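Local coordinates for protein Myo-inositol 2-dehydrogenase (Lactobacillus plantarum WCFS1, PDB 3CEA) that probably catalyses the NAD-dependent oxidation of myo-inositol at carbon 2 to the corresponding keto-inositol, binding the cofactor on a Rossmann fold, at residues Pro80-Pro85 with Leu104-Asn109; Ser128-Arg133 with Asn187-Asp192; Gly180-Asp185 with Gly242-Ala247. All coordinates share one frame; numbering follows the deposited sequence.

Contact 1: residues Pro80-Pro85 with Leu104-Asn109. With NAD (nicotinamide-adenine-dinucleotide), chain E.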
loop_
_atom_site.group_PDB
_atom_site.type_symbol
_atom_site.label_atom_id
_atom_site.label_comp_id
_atom_site.label_asym_id
_atom_site.label_seq_id
_atom_site.Cartn_x
_atom_site.Cartn_y
_atom_site.Cartn_z
ATOM N N PRO A 80 -0.986 26.821 -27.995
ATOM C CA PRO A 80 -2.136 25.924 -28.183
ATOM C C PRO A 80 -2.062 25.084 -29.461
ATOM O O PRO A 80 -1.418 25.481 -30.432
ATOM C CB PRO A 80 -3.325 26.886 -28.253
ATOM C CG PRO A 80 -2.882 28.085 -27.503
ATOM C CD PRO A 80 -1.418 28.216 -27.787
ATOM N N THR A 81 -2.745 23.940 -29.447
ATOM C CA THR A 81 -2.698 22.949 -30.529
ATOM C C THR A 81 -3.033 23.462 -31.947
ATOM O O THR A 81 -2.342 23.089 -32.900
ATOM C CB THR A 81 -3.559 21.706 -30.185
ATOM O OG1 THR A 81 -3.183 21.217 -28.894
ATOM C CG2 THR A 81 -3.362 20.598 -31.205
ATOM N N PRO A 82 -4.088 24.297 -32.102
ATOM C CA PRO A 82 -4.398 24.786 -33.453
ATOM C C PRO A 82 -3.247 25.523 -34.150
ATOM O O PRO A 82 -3.170 25.508 -35.380
ATOM C CB PRO A 82 -5.575 25.742 -33.217
ATOM C CG PRO A 82 -6.211 25.248 -31.975
ATOM C CD PRO A 82 -5.061 24.810 -31.117
ATOM N N PHE A 83 -2.366 26.145 -33.368
ATOM C CA PHE A 83 -1.259 26.941 -33.909
ATOM C C PHE A 83 -0.002 26.122 -34.209
ATOM O O PHE A 83 0.942 26.629 -34.812
ATOM C CB PHE A 83 -0.920 28.098 -32.966
ATOM C CG PHE A 83 -2.033 29.091 -32.798
ATOM C CD1 PHE A 83 -2.248 30.083 -33.751
ATOM C CD2 PHE A 83 -2.865 29.038 -31.683
ATOM C CE1 PHE A 83 -3.280 31.008 -33.601
ATOM C CE2 PHE A 83 -3.900 29.961 -31.521
ATOM C CZ PHE A 83 -4.107 30.948 -32.484
ATOM N N HIS A 84 0.000 24.859 -33.791
ATOM C CA HIS A 84 1.147 23.966 -33.965
ATOM C C HIS A 84 1.597 23.773 -35.423
ATOM O O HIS A 84 2.782 23.926 -35.709
ATOM C CB HIS A 84 0.878 22.605 -33.308
ATOM C CG HIS A 84 0.931 22.625 -31.813
ATOM N ND1 HIS A 84 0.904 21.475 -31.056
ATOM C CD2 HIS A 84 1.026 23.651 -30.933
ATOM C CE1 HIS A 84 0.966 21.789 -29.775
ATOM N NE2 HIS A 84 1.043 23.103 -29.673
ATOM N N PRO A 85 0.664 23.431 -36.343
ATOM C CA PRO A 85 1.072 23.209 -37.735
ATOM C C PRO A 85 1.685 24.444 -38.399
ATOM O O PRO A 85 2.757 24.347 -39.001
ATOM C CB PRO A 85 -0.242 22.827 -38.430
ATOM C CG PRO A 85 -1.120 22.337 -37.341
ATOM C CD PRO A 85 -0.785 23.210 -36.179
ATOM N N LEU A 104 0.142 17.004 -32.645
ATOM C CA LEU A 104 0.641 17.687 -33.844
ATOM C C LEU A 104 -0.287 18.814 -34.300
ATOM O O LEU A 104 0.176 19.877 -34.719
ATOM C CB LEU A 104 0.880 16.690 -34.987
ATOM C CG LEU A 104 1.957 15.616 -34.784
ATOM C CD1 LEU A 104 1.960 14.635 -35.944
ATOM C CD2 LEU A 104 3.343 16.224 -34.596
ATOM N N GLY A 105 -1.592 18.573 -34.208
ATOM C CA GLY A 105 -2.606 19.547 -34.597
ATOM C C GLY A 105 -3.998 18.982 -34.394
ATOM O O GLY A 105 -4.180 18.047 -33.615
ATOM N N LEU A 106 -4.977 19.550 -35.096
ATOM C CA LEU A 106 -6.367 19.093 -35.004
ATOM C C LEU A 106 -6.956 18.744 -36.365
ATOM O O LEU A 106 -7.541 17.674 -36.534
ATOM C CB LEU A 106 -7.243 20.132 -34.295
ATOM C CG LEU A 106 -6.901 20.469 -32.841
ATOM C CD1 LEU A 106 -7.851 21.519 -32.317
ATOM C CD2 LEU A 106 -6.930 19.225 -31.960
ATOM N N ASP A 107 -6.801 19.656 -37.323
ATOM C CA ASP A 107 -7.246 19.446 -38.699
ATOM C C ASP A 107 -6.280 18.515 -39.427
ATOM O O ASP A 107 -5.071 18.745 -39.425
ATOM C CB ASP A 107 -7.352 20.792 -39.430
ATOM C CG ASP A 107 -7.795 20.650 -40.884
ATOM O OD1 ASP A 107 -8.665 19.800 -41.183
ATOM O OD2 ASP A 107 -7.273 21.407 -41.734
ATOM N N PHE A 108 -6.821 17.469 -40.050
ATOM C CA PHE A 108 -6.013 16.491 -40.788
ATOM C C PHE A 108 -5.305 17.081 -42.012
ATOM O O PHE A 108 -4.227 16.613 -42.390
ATOM C CB PHE A 108 -6.857 15.280 -41.207
ATOM C CG PHE A 108 -7.241 14.376 -40.063
ATOM C CD1 PHE A 108 -6.266 13.787 -39.257
ATOM C CD2 PHE A 108 -8.583 14.092 -39.806
ATOM C CE1 PHE A 108 -6.622 12.948 -38.202
ATOM C CE2 PHE A 108 -8.949 13.248 -38.754
ATOM C CZ PHE A 108 -7.965 12.673 -37.953
ATOM N N ASN A 109 -5.916 18.093 -42.627
ATOM C CA ASN A 109 -5.310 18.801 -43.756
ATOM C C ASN A 109 -4.074 19.597 -43.340
ATOM O O ASN A 109 -3.045 19.549 -44.017
ATOM C CB ASN A 109 -6.328 19.724 -44.434
ATOM C CG ASN A 109 -7.425 18.962 -45.163
ATOM O OD1 ASN A 109 -7.175 17.934 -45.802
ATOM N ND2 ASN A 109 -8.649 19.473 -45.082
HETATM P PA NAD E . -1.873 27.502 -21.970
HETATM O O1A NAD E . -1.734 27.390 -20.500
HETATM O O2A NAD E . -3.184 28.069 -22.358
HETATM O O5B NAD E . -0.653 28.377 -22.549
HETATM C C5B NAD E . -0.652 28.824 -23.890
HETATM C C4B NAD E . 0.414 29.902 -24.074
HETATM O O4B NAD E . 0.640 30.151 -25.452
HETATM C C3B NAD E . 0.008 31.224 -23.444
HETATM O O3B NAD E . 1.104 31.699 -22.703
HETATM C C2B NAD E . -0.281 32.144 -24.615
HETATM O O2B NAD E . 0.108 33.476 -24.364
HETATM C C1B NAD E . 0.535 31.532 -25.743
HETATM N N9A NAD E . -0.106 31.741 -27.055
HETATM C C8A NAD E . -1.398 31.433 -27.404
HETATM N N7A NAD E . -1.593 31.773 -28.699
HETATM C C5A NAD E . -0.445 32.299 -29.180
HETATM C C6A NAD E . -0.101 32.806 -30.428
HETATM N N6A NAD E . -0.907 32.597 -31.464
HETATM N N1A NAD E . 1.180 33.288 -30.635
HETATM C C2A NAD E . 2.111 33.266 -29.609
HETATM N N3A NAD E . 1.761 32.762 -28.369
HETATM C C4A NAD E . 0.503 32.286 -28.157
HETATM O O3 NAD E . -1.680 26.060 -22.662
HETATM P PN NAD E . -0.709 24.936 -22.035
HETATM O O1N NAD E . 0.535 25.580 -21.549
HETATM O O2N NAD E . -1.531 24.106 -21.132
HETATM O O5D NAD E . -0.340 23.994 -23.283
HETATM C C5D NAD E . 0.106 24.487 -24.525
HETATM C C4D NAD E . 0.357 23.292 -25.438
HETATM O O4D NAD E . 1.024 22.264 -24.724
HETATM C C3D NAD E . -0.939 22.708 -25.979
HETATM O O3D NAD E . -0.825 22.551 -27.374
HETATM C C2D NAD E . -1.071 21.361 -25.294
HETATM O O2D NAD E . -1.583 20.376 -26.159
HETATM C C1D NAD E . 0.348 21.027 -24.856
HETATM N N1N NAD E . 0.367 20.270 -23.588
HETATM C C2N NAD E . 1.084 19.102 -23.525
HETATM C C3N NAD E . 1.123 18.357 -22.342
HETATM C C7N NAD E . 2.040 17.174 -22.205
HETATM O O7N NAD E . 1.747 16.214 -21.217
HETATM N N7N NAD E . 3.101 17.053 -23.008
HETATM C C4N NAD E . 0.425 18.809 -21.224
HETATM C C5N NAD E . -0.302 19.996 -21.297
HETATM C C6N NAD E . -0.323 20.720 -22.488
#
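The carbonyl oxygen of L104 meets mainly carbon on the 80-85 side: L104 O lies 3.2 Å from H84 CB, close to the edge of the imidazole and near its plane. The methylenes of P85 lie next to it, and the two segments share no hydrogen bond of their own, so carbon-to-carbonyl and apolar contacts hold them together.

T81 divides its two branches between protein and cofactor. With chi1 at -52°, OG1 sits beside the backbone N and CG2 anti to it. The hydroxyl is hydrogen-bonded to the nicotinamide-side ribose of NAD (T81 OG1 to NAD O3D, 3.1 Å), while the methyl faces the other way, T81 CG2 being 3.6 Å from G105 O and also touching L106 CD2. L106 spreads over two residues, for its CD1 lies 4.1 Å from P82 CG, the leucine and proline running side by side and pointing the same way. At G105 a CB atom would clash with P85 CG, evidence that this close approach calls for glycine.

H84 is fixed from several directions. T81 CA stands 3.7 Å above the centre of one ring face, ND1 is hydrogen-bonded to P103 O and NE2 to A79 O, and H84 NE2 also comes within 3.0 Å of NAD O3D. F83 turns to the adenine end, where NAD N6A hovers 3.5 Å above the centre of its ring.

P80, T81, F83 and H84 thus line the NAD pocket of the Rossmann fold. The contact joins the loop after strand 74-77, where helix 84-93 begins, to the chain between strand 97-100 and helix 108-119, with L104 also packed on V319 and I323 of helix 319-338.

Contact 2: residues Ser128-Arg133 with Asn187-Asp192. With NAD (nicotinamide-adenine-dinucleotide), chain E.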
loop_
_atom_site.group_PDB
_atom_site.type_symbol
_atom_site.label_atom_id
_atom_site.label_comp_id
_atom_site.label_asym_id
_atom_site.label_seq_id
_atom_site.Cartn_x
_atom_site.Cartn_y
_atom_site.Cartn_z
ATOM N N SER A 128 8.421 15.518 -31.213
ATOM C CA SER A 128 7.123 15.664 -30.554
ATOM C C SER A 128 7.284 15.655 -29.030
ATOM O O SER A 128 8.403 15.564 -28.516
ATOM C CB SER A 128 6.159 14.563 -31.010
ATOM O OG SER A 128 6.551 13.292 -30.518
ATOM N N GLY A 129 6.168 15.744 -28.305
ATOM C CA GLY A 129 6.210 15.807 -26.846
ATOM C C GLY A 129 5.561 14.676 -26.065
ATOM O O GLY A 129 4.870 14.925 -25.076
ATOM N N PHE A 130 5.780 13.433 -26.489
ATOM C CA PHE A 130 5.308 12.284 -25.710
ATOM C C PHE A 130 6.307 11.957 -24.603
ATOM O O PHE A 130 7.132 11.042 -24.738
ATOM C CB PHE A 130 5.041 11.061 -26.595
ATOM C CG PHE A 130 3.837 11.201 -27.490
ATOM C CD1 PHE A 130 2.580 11.488 -26.958
ATOM C CD2 PHE A 130 3.955 11.022 -28.866
ATOM C CE1 PHE A 130 1.462 11.611 -27.787
ATOM C CE2 PHE A 130 2.843 11.139 -29.703
ATOM C CZ PHE A 130 1.595 11.435 -29.162
HETATM N N MSE A 131 6.222 12.714 -23.512
HETATM C CA MSE A 131 7.211 12.663 -22.435
HETATM C C MSE A 131 7.171 11.376 -21.607
HETATM O O MSE A 131 8.191 10.979 -21.037
HETATM C CB MSE A 131 7.096 13.896 -21.521
HETATM C CG MSE A 131 5.966 13.852 -20.492
HETATM SE SE MSE A 131 4.196 13.907 -21.298
HETATM C CE MSE A 131 3.154 13.728 -19.699
ATOM N N ARG A 132 6.006 10.728 -21.549
ATOM C CA ARG A 132 5.827 9.531 -20.713
ATOM C C ARG A 132 6.782 8.401 -21.081
ATOM O O ARG A 132 7.108 7.564 -20.238
ATOM C CB ARG A 132 4.378 9.038 -20.739
ATOM C CG ARG A 132 3.387 10.024 -20.141
ATOM C CD ARG A 132 2.034 9.386 -19.920
ATOM N NE ARG A 132 1.006 10.390 -19.646
ATOM C CZ ARG A 132 -0.297 10.134 -19.596
ATOM N NH1 ARG A 132 -0.749 8.904 -19.803
ATOM N NH2 ARG A 132 -1.155 11.115 -19.348
ATOM N N ARG A 133 7.235 8.393 -22.334
ATOM C CA ARG A 133 8.220 7.418 -22.808
ATOM C C ARG A 133 9.582 7.594 -22.129
ATOM O O ARG A 133 10.385 6.659 -22.074
ATOM C CB ARG A 133 8.384 7.507 -24.327
ATOM C CG ARG A 133 7.195 6.999 -25.127
ATOM C CD ARG A 133 7.669 6.389 -26.439
ATOM N NE ARG A 133 6.584 6.190 -27.398
ATOM C CZ ARG A 133 6.715 5.543 -28.554
ATOM N NH1 ARG A 133 7.885 5.018 -28.905
ATOM N NH2 ARG A 133 5.672 5.416 -29.366
ATOM N N ASN A 187 -6.283 11.377 -23.562
ATOM C CA ASN A 187 -6.025 9.966 -23.855
ATOM C C ASN A 187 -4.933 9.654 -24.879
ATOM O O ASN A 187 -4.482 8.510 -24.975
ATOM C CB ASN A 187 -7.331 9.270 -24.247
ATOM C CG ASN A 187 -8.331 9.238 -23.109
ATOM O OD1 ASN A 187 -9.447 9.748 -23.232
ATOM N ND2 ASN A 187 -7.930 8.648 -21.985
ATOM N N ILE A 188 -4.508 10.671 -25.626
ATOM C CA ILE A 188 -3.496 10.524 -26.677
ATOM C C ILE A 188 -2.182 9.925 -26.155
ATOM O O ILE A 188 -1.515 9.165 -26.861
ATOM C CB ILE A 188 -3.239 11.877 -27.405
ATOM C CG1 ILE A 188 -2.548 11.654 -28.754
ATOM C CG2 ILE A 188 -2.468 12.854 -26.514
ATOM C CD1 ILE A 188 -2.508 12.882 -29.640
ATOM N N HIS A 189 -1.833 10.270 -24.915
ATOM C CA HIS A 189 -0.621 9.778 -24.270
ATOM C C HIS A 189 -0.652 8.268 -24.102
ATOM O O HIS A 189 0.323 7.585 -24.418
ATOM C CB HIS A 189 -0.444 10.437 -22.906
ATOM C CG HIS A 189 -0.126 11.897 -22.973
ATOM N ND1 HIS A 189 1.152 12.370 -23.178
ATOM C CD2 HIS A 189 -0.918 12.988 -22.849
ATOM C CE1 HIS A 189 1.133 13.690 -23.181
ATOM N NE2 HIS A 189 -0.110 14.090 -22.982
ATOM N N ASP A 190 -1.779 7.761 -23.604
ATOM C CA ASP A 190 -1.980 6.326 -23.395
ATOM C C ASP A 190 -2.028 5.565 -24.717
ATOM O O ASP A 190 -1.536 4.436 -24.806
ATOM C CB ASP A 190 -3.259 6.069 -22.595
ATOM C CG ASP A 190 -3.260 6.768 -21.242
ATOM O OD1 ASP A 190 -2.255 6.641 -20.502
ATOM O OD2 ASP A 190 -4.275 7.432 -20.916
ATOM N N ILE A 191 -2.620 6.189 -25.736
ATOM C CA ILE A 191 -2.654 5.623 -27.086
ATOM C C ILE A 191 -1.237 5.334 -27.575
ATOM O O ILE A 191 -0.943 4.218 -28.016
ATOM C CB ILE A 191 -3.410 6.543 -28.083
ATOM C CG1 ILE A 191 -4.907 6.544 -27.761
ATOM C CG2 ILE A 191 -3.171 6.093 -29.530
ATOM C CD1 ILE A 191 -5.710 7.614 -28.468
ATOM N N ASP A 192 -0.364 6.337 -27.468
ATOM C CA ASP A 192 1.048 6.193 -27.821
ATOM C C ASP A 192 1.718 5.084 -27.009
ATOM O O ASP A 192 2.487 4.285 -27.552
ATOM C CB ASP A 192 1.791 7.516 -27.619
ATOM C CG ASP A 192 3.281 7.402 -27.909
ATOM O OD1 ASP A 192 3.647 7.263 -29.097
ATOM O OD2 ASP A 192 4.084 7.455 -26.948
HETATM P PA NAD E . -1.873 27.502 -21.970
HETATM O O1A NAD E . -1.734 27.390 -20.500
HETATM O O2A NAD E . -3.184 28.069 -22.358
HETATM O O5B NAD E . -0.653 28.377 -22.549
HETATM C C5B NAD E . -0.652 28.824 -23.890
HETATM C C4B NAD E . 0.414 29.902 -24.074
HETATM O O4B NAD E . 0.640 30.151 -25.452
HETATM C C3B NAD E . 0.008 31.224 -23.444
HETATM O O3B NAD E . 1.104 31.699 -22.703
HETATM C C2B NAD E . -0.281 32.144 -24.615
HETATM O O2B NAD E . 0.108 33.476 -24.364
HETATM C C1B NAD E . 0.535 31.532 -25.743
HETATM N N9A NAD E . -0.106 31.741 -27.055
HETATM C C8A NAD E . -1.398 31.433 -27.404
HETATM N N7A NAD E . -1.593 31.773 -28.699
HETATM C C5A NAD E . -0.445 32.299 -29.180
HETATM C C6A NAD E . -0.101 32.806 -30.428
HETATM N N6A NAD E . -0.907 32.597 -31.464
HETATM N N1A NAD E . 1.180 33.288 -30.635
HETATM C C2A NAD E . 2.111 33.266 -29.609
HETATM N N3A NAD E . 1.761 32.762 -28.369
HETATM C C4A NAD E . 0.503 32.286 -28.157
HETATM O O3 NAD E . -1.680 26.060 -22.662
HETATM P PN NAD E . -0.709 24.936 -22.035
HETATM O O1N NAD E . 0.535 25.580 -21.549
HETATM O O2N NAD E . -1.531 24.106 -21.132
HETATM O O5D NAD E . -0.340 23.994 -23.283
HETATM C C5D NAD E . 0.106 24.487 -24.525
HETATM C C4D NAD E . 0.357 23.292 -25.438
HETATM O O4D NAD E . 1.024 22.264 -24.724
HETATM C C3D NAD E . -0.939 22.708 -25.979
HETATM O O3D NAD E . -0.825 22.551 -27.374
HETATM C C2D NAD E . -1.071 21.361 -25.294
HETATM O O2D NAD E . -1.583 20.376 -26.159
HETATM C C1D NAD E . 0.348 21.027 -24.856
HETATM N N1N NAD E . 0.367 20.270 -23.588
HETATM C C2N NAD E . 1.084 19.102 -23.525
HETATM C C3N NAD E . 1.123 18.357 -22.342
HETATM C C7N NAD E . 2.040 17.174 -22.205
HETATM O O7N NAD E . 1.747 16.214 -21.217
HETATM N N7N NAD E . 3.101 17.053 -23.008
HETATM C C4N NAD E . 0.425 18.809 -21.224
HETATM C C5N NAD E . -0.302 19.996 -21.297
HETATM C C6N NAD E . -0.323 20.720 -22.488
HETATM O O HOH W 1 -3.696 9.940 -20.827
#
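F130 lies flat on the side chain of D192: ring and carboxylate planes are 7° apart, and D192 CB makes a CH-pi contact 4.0 Å from the F130 ring centroid, almost on the ring normal. R133 grips that carboxylate side-on. Its NE reaches D192 OD2 at 2.8 Å in a nearly straight bond (171°) on the syn side, whereas NH2 meets OD1 from above the carboxylate plane. This buried salt bridge fixes the rotation of D192.

R132 meets the neighbouring H189 differently: its chain, extended from CG to NE, carries the guanidinium across to H189 and D190. The guanidinium and imidazole are 12° from parallel, but H189 CB, not the ring, stands over the guanidinium centre, 3.3 Å from R132 CZ. At its edge R132 NH1 forms a salt bridge with D190 OD1 (2.8 Å), and a water hydrogen-bonded to D190 OD2 weakly accepts from R132 NH2. Neither R132 NE nor H189 ND1 has a partner in the model.

Selenomethionine M131 crosses H189 at about a right angle, SE 3.6 Å from H189 CE1. H189 CE1 is also 3.3 Å from NAD O7N, beside the nicotinamide carboxamide, consistent with the active-site histidine of Gfo/Idh/MocA dehydrogenases.

Contact 3: residues Gly180-Asp185 with Gly242-Ala247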
loop_
_atom_site.group_PDB
_atom_site.type_symbol
_atom_site.label_atom_id
_atom_site.label_comp_id
_atom_site.label_asym_id
_atom_site.label_seq_id
_atom_site.Cartn_x
_atom_site.Cartn_y
_atom_site.Cartn_z
ATOM N N GLY A 180 -9.431 20.015 -28.811
ATOM C CA GLY A 180 -9.633 18.830 -29.636
ATOM C C GLY A 180 -10.467 17.763 -28.959
ATOM O O GLY A 180 -10.607 16.655 -29.478
ATOM N N GLY A 181 -11.023 18.098 -27.799
ATOM C CA GLY A 181 -11.817 17.150 -27.028
ATOM C C GLY A 181 -11.000 16.336 -26.043
ATOM O O GLY A 181 -9.769 16.345 -26.083
ATOM N N ILE A 182 -11.701 15.618 -25.172
ATOM C CA ILE A 182 -11.088 14.868 -24.075
ATOM C C ILE A 182 -10.152 13.730 -24.522
ATOM O O ILE A 182 -9.101 13.521 -23.917
ATOM C CB ILE A 182 -12.169 14.352 -23.066
ATOM C CG1 ILE A 182 -11.524 13.719 -21.823
ATOM C CG2 ILE A 182 -13.156 13.393 -23.740
ATOM C CD1 ILE A 182 -10.942 14.721 -20.838
ATOM N N PHE A 183 -10.530 13.013 -25.581
ATOM C CA PHE A 183 -9.732 11.890 -26.085
ATOM C C PHE A 183 -8.421 12.362 -26.706
ATOM O O PHE A 183 -7.392 11.698 -26.574
ATOM C CB PHE A 183 -10.520 11.063 -27.109
ATOM C CG PHE A 183 -11.700 10.331 -26.532
ATOM C CD1 PHE A 183 -11.526 9.142 -25.827
ATOM C CD2 PHE A 183 -12.991 10.821 -26.709
ATOM C CE1 PHE A 183 -12.621 8.457 -25.301
ATOM C CE2 PHE A 183 -14.091 10.143 -26.184
ATOM C CZ PHE A 183 -13.903 8.957 -25.481
ATOM N N VAL A 184 -8.469 13.506 -27.384
ATOM C CA VAL A 184 -7.286 14.084 -28.016
ATOM C C VAL A 184 -6.354 14.718 -26.976
ATOM O O VAL A 184 -5.137 14.520 -27.024
ATOM C CB VAL A 184 -7.671 15.103 -29.124
ATOM C CG1 VAL A 184 -6.478 15.962 -29.538
ATOM C CG2 VAL A 184 -8.245 14.379 -30.331
ATOM N N ASP A 185 -6.932 15.460 -26.035
ATOM C CA ASP A 185 -6.150 16.177 -25.034
ATOM C C ASP A 185 -5.580 15.254 -23.952
ATOM O O ASP A 185 -4.394 15.334 -23.635
ATOM C CB ASP A 185 -6.974 17.307 -24.409
ATOM C CG ASP A 185 -6.109 18.338 -23.698
ATOM O OD1 ASP A 185 -5.085 18.772 -24.277
ATOM O OD2 ASP A 185 -6.459 18.722 -22.561
ATOM N N GLY A 242 -10.121 9.435 -19.885
ATOM C CA GLY A 242 -9.696 10.811 -19.701
ATOM C C GLY A 242 -10.725 11.526 -18.856
ATOM O O GLY A 242 -11.921 11.456 -19.137
ATOM N N GLY A 243 -10.258 12.209 -17.816
ATOM C CA GLY A 243 -11.140 12.923 -16.901
ATOM C C GLY A 243 -10.530 14.214 -16.401
ATOM O O GLY A 243 -9.334 14.460 -16.594
ATOM N N ARG A 244 -11.360 15.035 -15.757
ATOM C CA ARG A 244 -10.956 16.360 -15.291
ATOM C C ARG A 244 -11.543 16.713 -13.917
ATOM O O ARG A 244 -11.533 17.880 -13.522
ATOM C CB ARG A 244 -11.374 17.432 -16.310
ATOM C CG ARG A 244 -11.095 17.077 -17.762
ATOM C CD ARG A 244 -10.761 18.306 -18.566
ATOM N NE ARG A 244 -10.215 17.969 -19.879
ATOM C CZ ARG A 244 -8.923 17.764 -20.139
ATOM N NH1 ARG A 244 -8.012 17.855 -19.175
ATOM N NH2 ARG A 244 -8.540 17.468 -21.374
ATOM N N HIS A 245 -12.037 15.713 -13.188
ATOM C CA HIS A 245 -12.773 15.973 -11.951
ATOM C C HIS A 245 -12.462 15.020 -10.786
ATOM O O HIS A 245 -13.350 14.698 -9.990
ATOM C CB HIS A 245 -14.277 15.975 -12.239
ATOM C CG HIS A 245 -15.016 17.098 -11.582
ATOM N ND1 HIS A 245 -15.623 16.972 -10.350
ATOM C CD2 HIS A 245 -15.248 18.370 -11.987
ATOM C CE1 HIS A 245 -16.199 18.117 -10.026
ATOM N NE2 HIS A 245 -15.985 18.981 -11.002
ATOM N N ALA A 246 -11.208 14.581 -10.676
ATOM C CA ALA A 246 -10.780 13.780 -9.528
ATOM C C ALA A 246 -10.612 14.653 -8.284
ATOM O O ALA A 246 -10.148 15.794 -8.373
ATOM C CB ALA A 246 -9.491 13.030 -9.834
ATOM N N ALA A 247 -10.997 14.108 -7.132
ATOM C CA ALA A 247 -10.892 14.816 -5.858
ATOM C C ALA A 247 -9.509 14.686 -5.213
ATOM O O ALA A 247 -9.029 15.631 -4.584
ATOM C CB ALA A 247 -11.974 14.346 -4.898
#
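I182 lays its CD1 methyl over one face of the R244 guanidinium, with I182 CD1 3.5 Å from R244 NE, the two side chains sliding past each other in opposite directions. This is helix-on-sheet packing in the GFO/IDH/MocA C-terminal domain: the first turn of helix 182-198 rests on the end of strand 237-243, where the chain turns a corner at R244.

The polar half of the contact lies one helical turn on. D185 and R244 form a salt bridge, D185 OD2 to R244 NH2 at 2.7 Å, but as a hydrogen bond it is weak, with an angle of 121° at the hydrogen. The cause is visible in the orientation: the two planes are 43° apart, and it is D185 CB that lies in the guanidinium plane at its edge, 3.4 Å from R244 NH2. Chi4 of R244, at -88°, turns the guanidinium out of line with the chain before it; F170 of helix 167-176 adds a cation-pi contact.

A leucine in place of R244 would probably leave D185, whose side chain comes within about 4 Å of NAD (nearest atoms), freer to turn and without its close salt-bridge mate, though a long, weak ion pair with K102 would remain, and strip I182 of the flat group it rests on.

G242 permits the close approach, since a CB atom there would be tight against I182 CG1; as built, I182 CG1 lies 3.5 Å from G242 O.

From the N terminus, contact 1 closes first: it brings together the ends of an 18-residue span that holds most of helix 84-93 and strand 97-100, all within the Rossmann part. Contact 2 opens after strand 126-127 and returns after 53 intervening residues on helix 182-198, tying the Rossmann part to the C-terminal domain. Contact 3 opens at 180-185, before contact 2 has closed, and ends at 242-247, so these two cross and share helix 182-198, contact 3 joining it to the mixed sheet. Contacts 1 and 2 both touch NAD without touching each other, whereas contacts 1 and 3 meet where L106 CD2 lies 3.6 Å from G180 CA.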